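Conserved hypothetical protein (PDB 2FNA) is an archaeal AAA+ ATPase that binds ADP and probably hydrolyses ATP to drive a cellular task that is not known. Local coordinates at residues Asn55-Tyr60 with Gln133-Asn138; Glu84-Val89 with Asn110-Asn115; Pro93-Ala98 with Glu129-Ala134. All coordinates share one frame; numbering follows the deposited sequence.

Interaction 1. Residues Asn55-Tyr60 with Gln133-Asn138; sequences NLPYIY and QASKDN. With EDO (1,2-ethanediol), chain E.
Leu56 and Asn138 mark the closest approach of the two backbones, with their CA atoms 6.6 Å apart. Segment 55-60 leaves a helix at Asn55, which has positive phi, and straightens into strand 58-62. Segment 133-138 is the irregular link from helix 124-133 to strand 139-144. No hydrogen bond joins them, so the contact is packing. Leu56 and Asn138 lie side by side and point the same way. Leu56 CG stands beside its backbone N (chi1 -74°), and from there CD1 comes 3.8 Å from Asn138 CB. Leu56 CD2 reaches Asp137 CB at 3.5 Å. The carbonyl Asn138 O is buried here without a polar partner; Pro57 CD sits 3.6 Å from it. Pro57 CG meets Ser135 OG at 3.6 Å. A 1,2-ethanediol, probably from the crystallisation liquor, lies over one face of the Tyr58 ring, its C1 3.3 Å from Tyr58 CE1. Its O2 accepts from Tyr58 N. An alanine at Tyr58 would probably leave C1 of the diol without the ring it lies on. Strand 58-62 edges the parallel P-loop ATPase sheet; backbone bonds from Pro57 and Ile59 to Ile140 join it to strand 139-144. Helices 43-54 and 74-91 flank it.

Interaction 2. Residues Glu84-Val89 with Asn110-Asn115; sequences EINKLV and NEIKFN
Ile85 and Asn86 turn from one helix toward Ile112, Phe114 and Glu111 of a beta hairpin. The hairpin pairs strands 105-107 and 112-114 and lies in the chain between helices 74-91 and 124-133 of the ATPase domain. The 84-89 part of helix 74-91 and strand 112-114 run roughly antiparallel, their axes 9.3 Å apart at closest approach.

The apolar half is built on Ile85. Its side chain crosses that of Ile112 at about a right angle, and Ile85 CG2 touches Ile112 CD1 at 3.6 Å. Ile85 also crosses Phe114 at about a right angle; Ile85 CD1 meets the ring edge near its plane, 3.8 Å from Phe114 CZ, and also nears Ile112 CD1. Leu99 packs against both isoleucines.

The polar half is built on Asn86. Its side chain crosses that of Glu111 at about a right angle, yet the amide and carboxylate planes are only 18° apart. Asn86 ND2 and Glu111 OE2 are 3.8 Å apart, too far for a hydrogen bond. Ile112 has CG1 between its backbone N and carbonyl carbon (chi1 66°), which puts CG1 3.6 Å from Asn86 OD1. Farther along the helix, Val89 CG2 rests 3.7 Å from Asn110 O.

Lys113 pairs with Val106 inside the hairpin, while the amides of Ile112 and Phe114 are taken by helix side chains. Phe114 N donates to Gln82 OE1, one turn before Asn86. Ile112 N donates to Asn86 OD1 at 3.0 Å, with an angle of 163° at the hydrogen, meeting a lone pair in the carbonyl plane.

Interaction 3. Residues Pro93-Ala98 with Glu129-Ala134; sequences PSLLKA and ESFEQA
The Phe131 ring takes Leu95 at its edge: Leu95 CD1 lies near the ring plane, 3.8 Å from Phe131 CD1. The two side chains cross obliquely. The second methyl, Leu95 CD2, is 4.0 Å from Phe131 CD1, so both methyls touch the same ring atom. Ile85 and Ile171 also pack against Phe131. Leu95 CG stands anti to its backbone N (chi1 -177°), and from there the two methyls reach the other helix. Leu95 CD1 also lies 3.7 Å from Ser130 O, a carbonyl already bonded to Ala134 N within the helix.

The contact sets the short helix 95-98, which precedes a beta hairpin, against the end of helix 124-133. That helix leads into strand 139-144 of the parallel sheet in the P-loop ATPase fold. The small Ala134 is consistent with the close approach of the backbones, the CA atoms of Leu95 and Ala134 being 5.0 Å apart. Ala134 CB sits 3.6 Å from Leu95 CA. A turn away, Ala98 CB and Ser130 CB pack at 4.1 Å. Ser94 OG comes within 3.2 Å of Ala134 O, but the angle is too poor for a hydrogen bond.

All three contacts belong to the ATPase domain. Interaction 3 has no exposed residue among those that touch, whereas interaction 1 has Asp137 and interaction 2 has Asn110 and Glu111 at the surface. Interaction 1 is loop packing at the sheet edge. Interaction 2 alone has a hydrogen bond across its segments, from hairpin backbone to side chain. Interaction 3 joins helix to helix through small and apolar residues. The segments of interactions 1 and 3 overlap at Gln133 and Ala134, but interaction 1 is made by Ser135, Asp137 and Asn138. Helix 74-91 ties the group together: Glu84 OE1 accepts from Tyr60 N, Leu88 packs on Pro57 and Leu95, and Ile85 CG1 approaches Phe131.

Interaction 1. Residues Asn55-Tyr60 with Gln133-Asn138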
ATOM      1  N   ASN A  55       1.553  21.105   4.329  1.00 30.42           N
ATOM      2  CA  ASN A  55       2.154  21.805   5.480  1.00 28.45           C
ATOM      3  C   ASN A  55       1.173  21.801   6.661  1.00 28.64           C
ATOM      4  O   ASN A  55       0.900  22.820   7.322  1.00 25.93           O
ATOM      5  CB  ASN A  55       2.540  23.245   5.073  1.00 29.37           C
ATOM      6  CG  ASN A  55       3.450  23.930   6.073  1.00 24.40           C
ATOM      7  OD1 ASN A  55       4.247  23.290   6.733  1.00 25.98           O
ATOM      8  ND2 ASN A  55       3.314  25.244   6.197  1.00 20.11           N
ATOM      9  N   LEU A  56       0.629  20.625   6.922  1.00 27.86           N
ATOM     10  CA  LEU A  56      -0.244  20.412   8.070  1.00 29.64           C
ATOM     11  C   LEU A  56       0.408  19.385   8.982  1.00 31.20           C
ATOM     12  O   LEU A  56       1.086  18.479   8.499  1.00 30.93           O
ATOM     13  CB  LEU A  56      -1.634  19.910   7.644  1.00 29.62           C
ATOM     14  CG  LEU A  56      -2.616  20.905   7.004  1.00 33.50           C
ATOM     15  CD1 LEU A  56      -3.803  20.138   6.423  1.00 39.72           C
ATOM     16  CD2 LEU A  56      -3.066  21.950   7.986  1.00 33.99           C
ATOM     17  N   PRO A  57       0.155  19.495  10.300  1.00 31.65           N
ATOM     18  CA  PRO A  57       0.651  18.499  11.229  1.00 31.87           C
ATOM     19  C   PRO A  57       0.134  17.121  10.828  1.00 33.54           C
ATOM     20  O   PRO A  57      -0.954  16.994  10.261  1.00 31.43           O
ATOM     21  CB  PRO A  57       0.055  18.907  12.570  1.00 31.11           C
ATOM     22  CG  PRO A  57      -0.916  19.978  12.290  1.00 36.52           C
ATOM     23  CD  PRO A  57      -0.680  20.523  10.950  1.00 30.42           C
ATOM     24  N   TYR A  58       0.920  16.098  11.097  1.00 34.16           N
ATOM     25  CA  TYR A  58       0.535  14.764  10.705  1.00 34.14           C
ATOM     26  C   TYR A  58       1.230  13.714  11.562  1.00 35.78           C
ATOM     27  O   TYR A  58       2.252  13.986  12.238  1.00 34.27           O
ATOM     28  CB  TYR A  58       0.843  14.536   9.222  1.00 35.17           C
ATOM     29  CG  TYR A  58       2.325  14.473   8.902  1.00 39.09           C
ATOM     30  CD1 TYR A  58       3.056  15.639   8.620  1.00 45.14           C
ATOM     31  CD2 TYR A  58       3.004  13.259   8.899  1.00 38.55           C
ATOM     32  CE1 TYR A  58       4.440  15.590   8.335  1.00 40.59           C
ATOM     33  CE2 TYR A  58       4.391  13.202   8.624  1.00 39.28           C
ATOM     34  CZ  TYR A  58       5.087  14.365   8.334  1.00 42.46           C
ATOM     35  OH  TYR A  58       6.427  14.284   8.056  1.00 42.68           O
ATOM     36  N   ILE A  59       0.604  12.536  11.551  1.00 35.65           N
ATOM     37  CA  ILE A  59       1.090  11.307  12.145  1.00 37.09           C
ATOM     38  C   ILE A  59       1.195  10.329  10.974  1.00 35.97           C
ATOM     39  O   ILE A  59       0.234  10.145  10.251  1.00 36.78           O
ATOM     40  CB  ILE A  59       0.040  10.768  13.164  1.00 39.10           C
ATOM     41  CG1 ILE A  59       0.063  11.594  14.456  1.00 41.59           C
ATOM     42  CG2 ILE A  59       0.218   9.262  13.427  1.00 45.18           C
ATOM     43  CD1 ILE A  59       1.312  11.457  15.272  1.00 45.29           C
ATOM     44  N   TYR A  60       2.357   9.729  10.766  1.00 35.28           N
ATOM     45  CA  TYR A  60       2.535   8.812   9.651  1.00 37.77           C
ATOM     46  C   TYR A  60       2.804   7.402  10.126  1.00 39.27           C
ATOM     47  O   TYR A  60       3.903   7.113  10.569  1.00 40.06           O
ATOM     48  CB  TYR A  60       3.697   9.280   8.782  1.00 38.30           C
ATOM     49  CG  TYR A  60       3.687   8.717   7.400  1.00 34.36           C
ATOM     50  CD1 TYR A  60       3.897   7.348   7.172  1.00 40.58           C
ATOM     51  CD2 TYR A  60       3.446   9.542   6.304  1.00 35.60           C
ATOM     52  CE1 TYR A  60       3.877   6.842   5.888  1.00 40.24           C
ATOM     53  CE2 TYR A  60       3.446   9.045   5.025  1.00 35.79           C
ATOM     54  CZ  TYR A  60       3.648   7.698   4.826  1.00 38.69           C
ATOM     55  OH  TYR A  60       3.648   7.193   3.552  1.00 38.67           O
ATOM     56  N   GLN A 133      -7.851  18.998  19.726  1.00 43.97           N
ATOM     57  CA  GLN A 133      -7.771  20.082  20.730  1.00 44.01           C
ATOM     58  C   GLN A 133      -6.501  20.930  20.616  1.00 41.70           C
ATOM     59  O   GLN A 133      -6.532  22.142  20.847  1.00 42.18           O
ATOM     60  CB  GLN A 133      -7.864  19.538  22.166  1.00 45.84           C
ATOM     61  CG  GLN A 133      -9.185  19.846  22.874  1.00 51.43           C
ATOM     62  CD  GLN A 133     -10.312  18.865  22.528  1.00 59.49           C
ATOM     63  OE1 GLN A 133     -11.007  18.367  23.421  1.00 59.14           O
ATOM     64  NE2 GLN A 133     -10.499  18.587  21.231  1.00 62.09           N
ATOM     65  N   ALA A 134      -5.395  20.278  20.262  1.00 38.20           N
ATOM     66  CA  ALA A 134      -4.078  20.897  20.222  1.00 39.28           C
ATOM     67  C   ALA A 134      -3.770  21.668  18.907  1.00 39.73           C
ATOM     68  O   ALA A 134      -2.730  22.322  18.795  1.00 40.18           O
ATOM     69  CB  ALA A 134      -3.011  19.823  20.465  1.00 36.77           C
ATOM     70  N   SER A 135      -4.674  21.599  17.932  1.00 39.56           N
ATOM     71  CA  SER A 135      -4.397  22.075  16.581  1.00 41.30           C
ATOM     72  C   SER A 135      -5.520  23.003  16.114  1.00 40.36           C
ATOM     73  O   SER A 135      -6.695  22.678  16.266  1.00 43.62           O
ATOM     74  CB  SER A 135      -4.265  20.875  15.626  1.00 41.57           C
ATOM     75  OG  SER A 135      -3.567  21.220  14.439  1.00 40.74           O
ATOM     76  N   LYS A 136      -5.150  24.150  15.552  1.00 36.38           N
ATOM     77  CA  LYS A 136      -6.108  25.050  14.898  1.00 36.05           C
ATOM     78  C   LYS A 136      -6.404  24.538  13.494  1.00 34.65           C
ATOM     79  O   LYS A 136      -7.472  24.791  12.937  1.00 37.34           O
ATOM     80  CB  LYS A 136      -5.536  26.485  14.821  1.00 35.42           C
ATOM     81  N   ASP A 137      -5.461  23.787  12.949  1.00 32.63           N
ATOM     82  CA  ASP A 137      -5.522  23.289  11.574  1.00 34.59           C
ATOM     83  C   ASP A 137      -5.908  21.805  11.542  1.00 34.49           C
ATOM     84  O   ASP A 137      -5.916  21.148  12.579  1.00 37.86           O
ATOM     85  CB  ASP A 137      -4.146  23.485  10.929  1.00 35.05           C
ATOM     86  CG  ASP A 137      -3.645  24.935  11.041  1.00 41.06           C
ATOM     87  OD1 ASP A 137      -4.326  25.825  10.496  1.00 40.60           O
ATOM     88  OD2 ASP A 137      -2.589  25.178  11.676  1.00 39.41           O
ATOM     89  N   ASN A 138      -6.248  21.296  10.358  1.00 32.89           N
ATOM     90  CA  ASN A 138      -6.456  19.860  10.157  1.00 32.54           C
ATOM     91  C   ASN A 138      -5.187  19.091  10.537  1.00 31.50           C
ATOM     92  O   ASN A 138      -4.073  19.551  10.283  1.00 28.51           O
ATOM     93  CB  ASN A 138      -6.790  19.536   8.685  1.00 33.71           C
ATOM     94  CG  ASN A 138      -8.195  19.939   8.284  1.00 35.15           C
ATOM     95  OD1 ASN A 138      -9.028  20.229   9.123  1.00 35.09           O
ATOM     96  ND2 ASN A 138      -8.458  19.947   6.986  1.00 36.04           N
TER
HETATM   97  C1  EDO E 501       5.255  15.302  11.543  1.00 52.36           C
HETATM   98  O1  EDO E 501       6.226  14.347  11.988  1.00 51.86           O
HETATM   99  C2  EDO E 501       4.645  16.046  12.723  1.00 49.31           C
HETATM  100  O2  EDO E 501       3.606  16.925  12.250  1.00 42.21           O

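Interaction 2. Residues Glu84-Val89 with Asn110-Asn115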
ATOM      1  N   GLU A  84       5.495   8.372  16.545  1.00 41.97           N
ATOM      2  CA  GLU A  84       4.919   9.423  15.722  1.00 43.24           C
ATOM      3  C   GLU A  84       4.416  10.599  16.542  1.00 42.26           C
ATOM      4  O   GLU A  84       4.579  11.751  16.139  1.00 43.88           O
ATOM      5  CB  GLU A  84       3.797   8.870  14.822  1.00 43.48           C
ATOM      6  CG  GLU A  84       4.322   8.195  13.558  1.00 48.60           C
ATOM      7  CD  GLU A  84       5.236   9.096  12.734  1.00 53.26           C
ATOM      8  OE1 GLU A  84       4.776  10.144  12.166  1.00 38.71           O
ATOM      9  OE2 GLU A  84       6.431   8.741  12.664  1.00 51.48           O
ATOM     10  N   ILE A  85       3.800  10.310  17.682  1.00 42.67           N
ATOM     11  CA  ILE A  85       3.256  11.348  18.556  1.00 42.52           C
ATOM     12  C   ILE A  85       4.402  12.248  19.019  1.00 42.91           C
ATOM     13  O   ILE A  85       4.259  13.476  19.048  1.00 45.18           O
ATOM     14  CB  ILE A  85       2.466  10.739  19.744  1.00 41.85           C
ATOM     15  CG1 ILE A  85       1.131  10.190  19.241  1.00 39.97           C
ATOM     16  CG2 ILE A  85       2.181  11.772  20.842  1.00 42.05           C
ATOM     17  CD1 ILE A  85       0.491   9.201  20.161  1.00 40.09           C
ATOM     18  N   ASN A  86       5.546  11.649  19.325  1.00 42.07           N
ATOM     19  CA  ASN A  86       6.709  12.410  19.777  1.00 42.99           C
ATOM     20  C   ASN A  86       7.229  13.406  18.712  1.00 43.40           C
ATOM     21  O   ASN A  86       7.728  14.491  19.050  1.00 41.23           O
ATOM     22  CB  ASN A  86       7.823  11.457  20.247  1.00 43.13           C
ATOM     23  CG  ASN A  86       7.563  10.883  21.642  1.00 39.64           C
ATOM     24  OD1 ASN A  86       6.873  11.492  22.461  1.00 36.20           O
ATOM     25  ND2 ASN A  86       8.135   9.709  21.916  1.00 38.88           N
ATOM     26  N   LYS A  87       7.088  13.041  17.437  1.00 41.09           N
ATOM     27  CA  LYS A  87       7.364  13.955  16.331  1.00 42.04           C
ATOM     28  C   LYS A  87       6.315  15.088  16.264  1.00 44.12           C
ATOM     29  O   LYS A  87       6.643  16.254  15.958  1.00 42.44           O
ATOM     30  CB  LYS A  87       7.374  13.195  15.006  1.00 43.02           C
ATOM     31  CG  LYS A  87       8.337  12.016  14.922  1.00 40.45           C
ATOM     32  CD  LYS A  87       8.244  11.385  13.547  1.00 49.87           C
ATOM     33  CE  LYS A  87       9.079  10.130  13.426  1.00 48.35           C
ATOM     34  NZ  LYS A  87       9.036   9.600  12.027  1.00 51.13           N
ATOM     35  N   LEU A  88       5.060  14.738  16.564  1.00 45.34           N
ATOM     36  CA  LEU A  88       3.941  15.676  16.482  1.00 44.99           C
ATOM     37  C   LEU A  88       3.928  16.722  17.602  1.00 47.75           C
ATOM     38  O   LEU A  88       3.575  17.879  17.352  1.00 46.17           O
ATOM     39  CB  LEU A  88       2.605  14.934  16.459  1.00 43.89           C
ATOM     40  CG  LEU A  88       1.378  15.821  16.253  1.00 40.60           C
ATOM     41  CD1 LEU A  88       1.403  16.461  14.890  1.00 43.19           C
ATOM     42  CD2 LEU A  88       0.071  15.071  16.457  1.00 44.56           C
ATOM     43  N   VAL A  89       4.293  16.326  18.822  1.00 49.26           N
ATOM     44  CA  VAL A  89       4.399  17.286  19.939  1.00 50.69           C
ATOM     45  C   VAL A  89       5.391  18.420  19.624  1.00 50.90           C
ATOM     46  O   VAL A  89       5.136  19.569  19.935  1.00 50.55           O
ATOM     47  CB  VAL A  89       4.771  16.606  21.287  1.00 51.16           C
ATOM     48  CG1 VAL A  89       3.737  15.561  21.654  1.00 51.39           C
ATOM     49  CG2 VAL A  89       6.175  15.993  21.251  1.00 53.02           C
ATOM     50  N   ASN A 110       9.858  16.020  27.445  1.00 61.10           N
ATOM     51  CA  ASN A 110       9.163  16.504  26.255  1.00 61.46           C
ATOM     52  C   ASN A 110       8.683  15.354  25.354  1.00 59.89           C
ATOM     53  O   ASN A 110       8.443  15.533  24.153  1.00 59.70           O
ATOM     54  CB  ASN A 110      10.049  17.464  25.466  1.00 61.85           C
ATOM     55  CG  ASN A 110       9.256  18.608  24.868  1.00 64.92           C
ATOM     56  OD1 ASN A 110       8.765  19.480  25.593  1.00 73.20           O
ATOM     57  ND2 ASN A 110       9.119  18.613  23.546  1.00 65.04           N
ATOM     58  N   GLU A 111       8.525  14.180  25.956  1.00 58.41           N
ATOM     59  CA  GLU A 111       8.105  12.982  25.250  1.00 56.97           C
ATOM     60  C   GLU A 111       7.065  12.230  26.060  1.00 55.06           C
ATOM     61  O   GLU A 111       6.893  12.490  27.245  1.00 52.29           O
ATOM     62  CB  GLU A 111       9.306  12.079  25.011  1.00 57.34           C
ATOM     63  CG  GLU A 111      10.142  12.475  23.820  1.00 60.82           C
ATOM     64  CD  GLU A 111      11.218  11.446  23.513  1.00 65.39           C
ATOM     65  OE1 GLU A 111      11.674  10.767  24.462  1.00 65.85           O
ATOM     66  OE2 GLU A 111      11.607  11.317  22.329  1.00 62.78           O
ATOM     67  N   ILE A 112       6.381  11.292  25.403  1.00 54.92           N
ATOM     68  CA  ILE A 112       5.389  10.441  26.061  1.00 54.18           C
ATOM     69  C   ILE A 112       5.784   8.968  26.013  1.00 53.58           C
ATOM     70  O   ILE A 112       6.556   8.541  25.156  1.00 52.42           O
ATOM     71  CB  ILE A 112       3.972  10.588  25.441  1.00 54.33           C
ATOM     72  CG1 ILE A 112       3.927  10.059  24.003  1.00 55.99           C
ATOM     73  CG2 ILE A 112       3.492  12.041  25.497  1.00 54.84           C
ATOM     74  CD1 ILE A 112       2.567   9.559  23.594  1.00 58.61           C
ATOM     75  N   LYS A 113       5.237   8.212  26.957  1.00 54.82           N
ATOM     76  CA  LYS A 113       5.333   6.751  26.999  1.00 56.45           C
ATOM     77  C   LYS A 113       3.958   6.198  27.370  1.00 56.97           C
ATOM     78  O   LYS A 113       3.334   6.670  28.315  1.00 57.00           O
ATOM     79  CB  LYS A 113       6.373   6.289  28.039  1.00 55.96           C
ATOM     80  CG  LYS A 113       7.776   6.065  27.488  1.00 55.92           C
ATOM     81  N   PHE A 114       3.471   5.211  26.631  1.00 57.49           N
ATOM     82  CA  PHE A 114       2.286   4.498  27.076  1.00 59.05           C
ATOM     83  C   PHE A 114       2.708   3.492  28.148  1.00 61.57           C
ATOM     84  O   PHE A 114       3.754   2.856  28.007  1.00 62.92           O
ATOM     85  CB  PHE A 114       1.603   3.817  25.903  1.00 59.79           C
ATOM     86  CG  PHE A 114       1.147   4.775  24.844  1.00 58.30           C
ATOM     87  CD1 PHE A 114       0.071   5.617  25.076  1.00 59.82           C
ATOM     88  CD2 PHE A 114       1.799   4.843  23.616  1.00 60.86           C
ATOM     89  CE1 PHE A 114      -0.359   6.514  24.096  1.00 62.27           C
ATOM     90  CE2 PHE A 114       1.370   5.731  22.628  1.00 59.59           C
ATOM     91  CZ  PHE A 114       0.292   6.571  22.875  1.00 59.85           C
ATOM     92  N   ASN A 115       1.925   3.387  29.230  1.00 63.30           N
ATOM     93  CA  ASN A 115       2.210   2.463  30.342  1.00 63.63           C
ATOM     94  C   ASN A 115       1.258   1.267  30.368  1.00 63.47           C
ATOM     95  O   ASN A 115       0.754   0.830  29.328  1.00 63.88           O
ATOM     96  CB  ASN A 115       2.140   3.203  31.685  1.00 64.15           C
TER

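Interaction 3. Residues Pro93-Ala98 with Glu129-Ala134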
ATOM      1  N   PRO A  93       3.118  22.276  20.225  1.00 51.27           N
ATOM      2  CA  PRO A  93       3.413  22.621  21.618  1.00 51.61           C
ATOM      3  C   PRO A  93       2.330  22.305  22.673  1.00 51.47           C
ATOM      4  O   PRO A  93       2.676  21.848  23.763  1.00 54.99           O
ATOM      5  CB  PRO A  93       3.648  24.133  21.541  1.00 52.26           C
ATOM      6  CG  PRO A  93       4.311  24.308  20.233  1.00 51.57           C
ATOM      7  CD  PRO A  93       3.715  23.268  19.307  1.00 51.14           C
ATOM      8  N   SER A  94       1.054  22.552  22.365  1.00 49.85           N
ATOM      9  CA  SER A  94      -0.033  22.351  23.347  1.00 49.87           C
ATOM     10  C   SER A  94      -0.543  20.909  23.406  1.00 49.86           C
ATOM     11  O   SER A  94      -1.504  20.617  24.128  1.00 50.75           O
ATOM     12  CB  SER A  94      -1.215  23.282  23.053  1.00 49.77           C
ATOM     13  OG  SER A  94      -1.809  22.998  21.796  1.00 53.40           O
ATOM     14  N   LEU A  95       0.077  20.017  22.640  1.00 47.97           N
ATOM     15  CA  LEU A  95      -0.340  18.617  22.635  1.00 47.22           C
ATOM     16  C   LEU A  95       0.130  17.908  23.896  1.00 47.38           C
ATOM     17  O   LEU A  95      -0.643  17.199  24.529  1.00 47.60           O
ATOM     18  CB  LEU A  95       0.205  17.899  21.406  1.00 47.36           C
ATOM     19  CG  LEU A  95      -0.195  16.432  21.201  1.00 37.27           C
ATOM     20  CD1 LEU A  95      -1.682  16.249  21.348  1.00 44.68           C
ATOM     21  CD2 LEU A  95       0.243  16.000  19.848  1.00 36.36           C
ATOM     22  N   LEU A  96       1.393  18.110  24.262  1.00 48.57           N
ATOM     23  CA  LEU A  96       1.950  17.502  25.472  1.00 49.10           C
ATOM     24  C   LEU A  96       1.049  17.769  26.678  1.00 49.00           C
ATOM     25  O   LEU A  96       0.823  16.880  27.498  1.00 50.58           O
ATOM     26  CB  LEU A  96       3.374  17.997  25.723  1.00 48.52           C
ATOM     27  CG  LEU A  96       4.329  16.933  26.260  1.00 50.82           C
ATOM     28  CD1 LEU A  96       4.675  15.934  25.175  1.00 50.96           C
ATOM     29  CD2 LEU A  96       5.611  17.549  26.840  1.00 51.63           C
ATOM     30  N   LYS A  97       0.507  18.984  26.756  1.00 48.21           N
ATOM     31  CA  LYS A  97      -0.499  19.342  27.762  1.00 48.59           C
ATOM     32  C   LYS A  97      -1.820  18.582  27.585  1.00 47.87           C
ATOM     33  O   LYS A  97      -2.414  18.137  28.562  1.00 46.16           O
ATOM     34  CB  LYS A  97      -0.762  20.859  27.718  1.00 49.40           C
ATOM     35  CG  LYS A  97      -1.901  21.359  28.631  1.00 49.87           C
ATOM     36  CD  LYS A  97      -2.208  22.849  28.369  1.00 48.86           C
ATOM     37  CE  LYS A  97      -3.600  23.273  28.878  1.00 46.94           C
ATOM     38  NZ  LYS A  97      -3.527  24.249  29.990  1.00 38.25           N
ATOM     39  N   ALA A  98      -2.285  18.471  26.340  1.00 49.68           N
ATOM     40  CA  ALA A  98      -3.544  17.765  26.019  1.00 51.19           C
ATOM     41  C   ALA A  98      -3.467  16.232  26.200  1.00 51.31           C
ATOM     42  O   ALA A  98      -4.498  15.584  26.426  1.00 53.13           O
ATOM     43  CB  ALA A  98      -4.002  18.115  24.604  1.00 50.83           C
ATOM     44  N   GLU A 129      -9.038  13.038  19.538  1.00 41.17           N
ATOM     45  CA  GLU A 129      -9.721  14.221  20.019  1.00 44.07           C
ATOM     46  C   GLU A 129      -8.748  15.228  20.635  1.00 42.83           C
ATOM     47  O   GLU A 129      -8.980  16.438  20.566  1.00 46.27           O
ATOM     48  CB  GLU A 129     -10.804  13.818  21.026  1.00 45.35           C
ATOM     49  CG  GLU A 129     -11.829  14.902  21.266  1.00 49.89           C
ATOM     50  CD  GLU A 129     -13.165  14.392  21.791  1.00 55.34           C
ATOM     51  OE1 GLU A 129     -13.410  13.160  21.826  1.00 57.66           O
ATOM     52  OE2 GLU A 129     -13.983  15.258  22.159  1.00 59.48           O
ATOM     53  N   SER A 130      -7.649  14.735  21.209  1.00 41.01           N
ATOM     54  CA  SER A 130      -6.629  15.612  21.815  0.50 39.02           C
ATOM     55  C   SER A 130      -5.696  16.239  20.778  1.00 38.43           C
ATOM     56  O   SER A 130      -5.177  17.336  20.989  1.00 37.06           O
ATOM     57  CB  SER A 130      -5.799  14.844  22.838  0.50 38.70           C
ATOM     58  OG  SER A 130      -4.915  13.958  22.197  0.50 32.25           O
ATOM     59  N   PHE A 131      -5.463  15.536  19.667  1.00 39.46           N
ATOM     60  CA  PHE A 131      -4.754  16.106  18.535  1.00 39.72           C
ATOM     61  C   PHE A 131      -5.565  17.278  18.029  1.00 40.86           C
ATOM     62  O   PHE A 131      -5.017  18.352  17.764  1.00 41.47           O
ATOM     63  CB  PHE A 131      -4.616  15.118  17.379  1.00 38.39           C
ATOM     64  CG  PHE A 131      -3.817  13.883  17.687  1.00 37.32           C
ATOM     65  CD1 PHE A 131      -2.956  13.809  18.765  1.00 37.03           C
ATOM     66  CD2 PHE A 131      -3.919  12.775  16.842  1.00 35.72           C
ATOM     67  CE1 PHE A 131      -2.225  12.647  19.009  1.00 35.62           C
ATOM     68  CE2 PHE A 131      -3.179  11.619  17.082  1.00 34.68           C
ATOM     69  CZ  PHE A 131      -2.334  11.561  18.173  1.00 40.11           C
ATOM     70  N   GLU A 132      -6.875  17.055  17.899  1.00 42.71           N
ATOM     71  CA  GLU A 132      -7.805  18.094  17.447  1.00 42.76           C
ATOM     72  C   GLU A 132      -7.855  19.265  18.418  1.00 44.12           C
ATOM     73  O   GLU A 132      -7.875  20.408  17.977  1.00 45.53           O
ATOM     74  CB  GLU A 132      -9.207  17.509  17.165  1.00 43.25           C
ATOM     75  CG  GLU A 132     -10.327  18.547  17.159  1.00 48.85           C
ATOM     76  CD  GLU A 132     -11.534  18.172  16.331  1.00 47.88           C
ATOM     77  OE1 GLU A 132     -11.372  17.447  15.333  1.00 39.31           O
ATOM     78  OE2 GLU A 132     -12.644  18.655  16.663  1.00 46.77           O
ATOM     79  N   GLN A 133      -7.851  18.998  19.726  1.00 43.97           N
ATOM     80  CA  GLN A 133      -7.771  20.082  20.730  1.00 44.01           C
ATOM     81  C   GLN A 133      -6.501  20.930  20.616  1.00 41.70           C
ATOM     82  O   GLN A 133      -6.532  22.142  20.847  1.00 42.18           O
ATOM     83  CB  GLN A 133      -7.864  19.538  22.166  1.00 45.84           C
ATOM     84  CG  GLN A 133      -9.185  19.846  22.874  1.00 51.43           C
ATOM     85  CD  GLN A 133     -10.312  18.865  22.528  1.00 59.49           C
ATOM     86  OE1 GLN A 133     -11.007  18.367  23.421  1.00 59.14           O
ATOM     87  NE2 GLN A 133     -10.499  18.587  21.231  1.00 62.09           N
ATOM     88  N   ALA A 134      -5.395  20.278  20.262  1.00 38.20           N
ATOM     89  CA  ALA A 134      -4.078  20.897  20.222  1.00 39.28           C
ATOM     90  C   ALA A 134      -3.770  21.668  18.907  1.00 39.73           C
ATOM     91  O   ALA A 134      -2.730  22.322  18.795  1.00 40.18           O
ATOM     92  CB  ALA A 134      -3.011  19.823  20.465  1.00 36.77           C
TER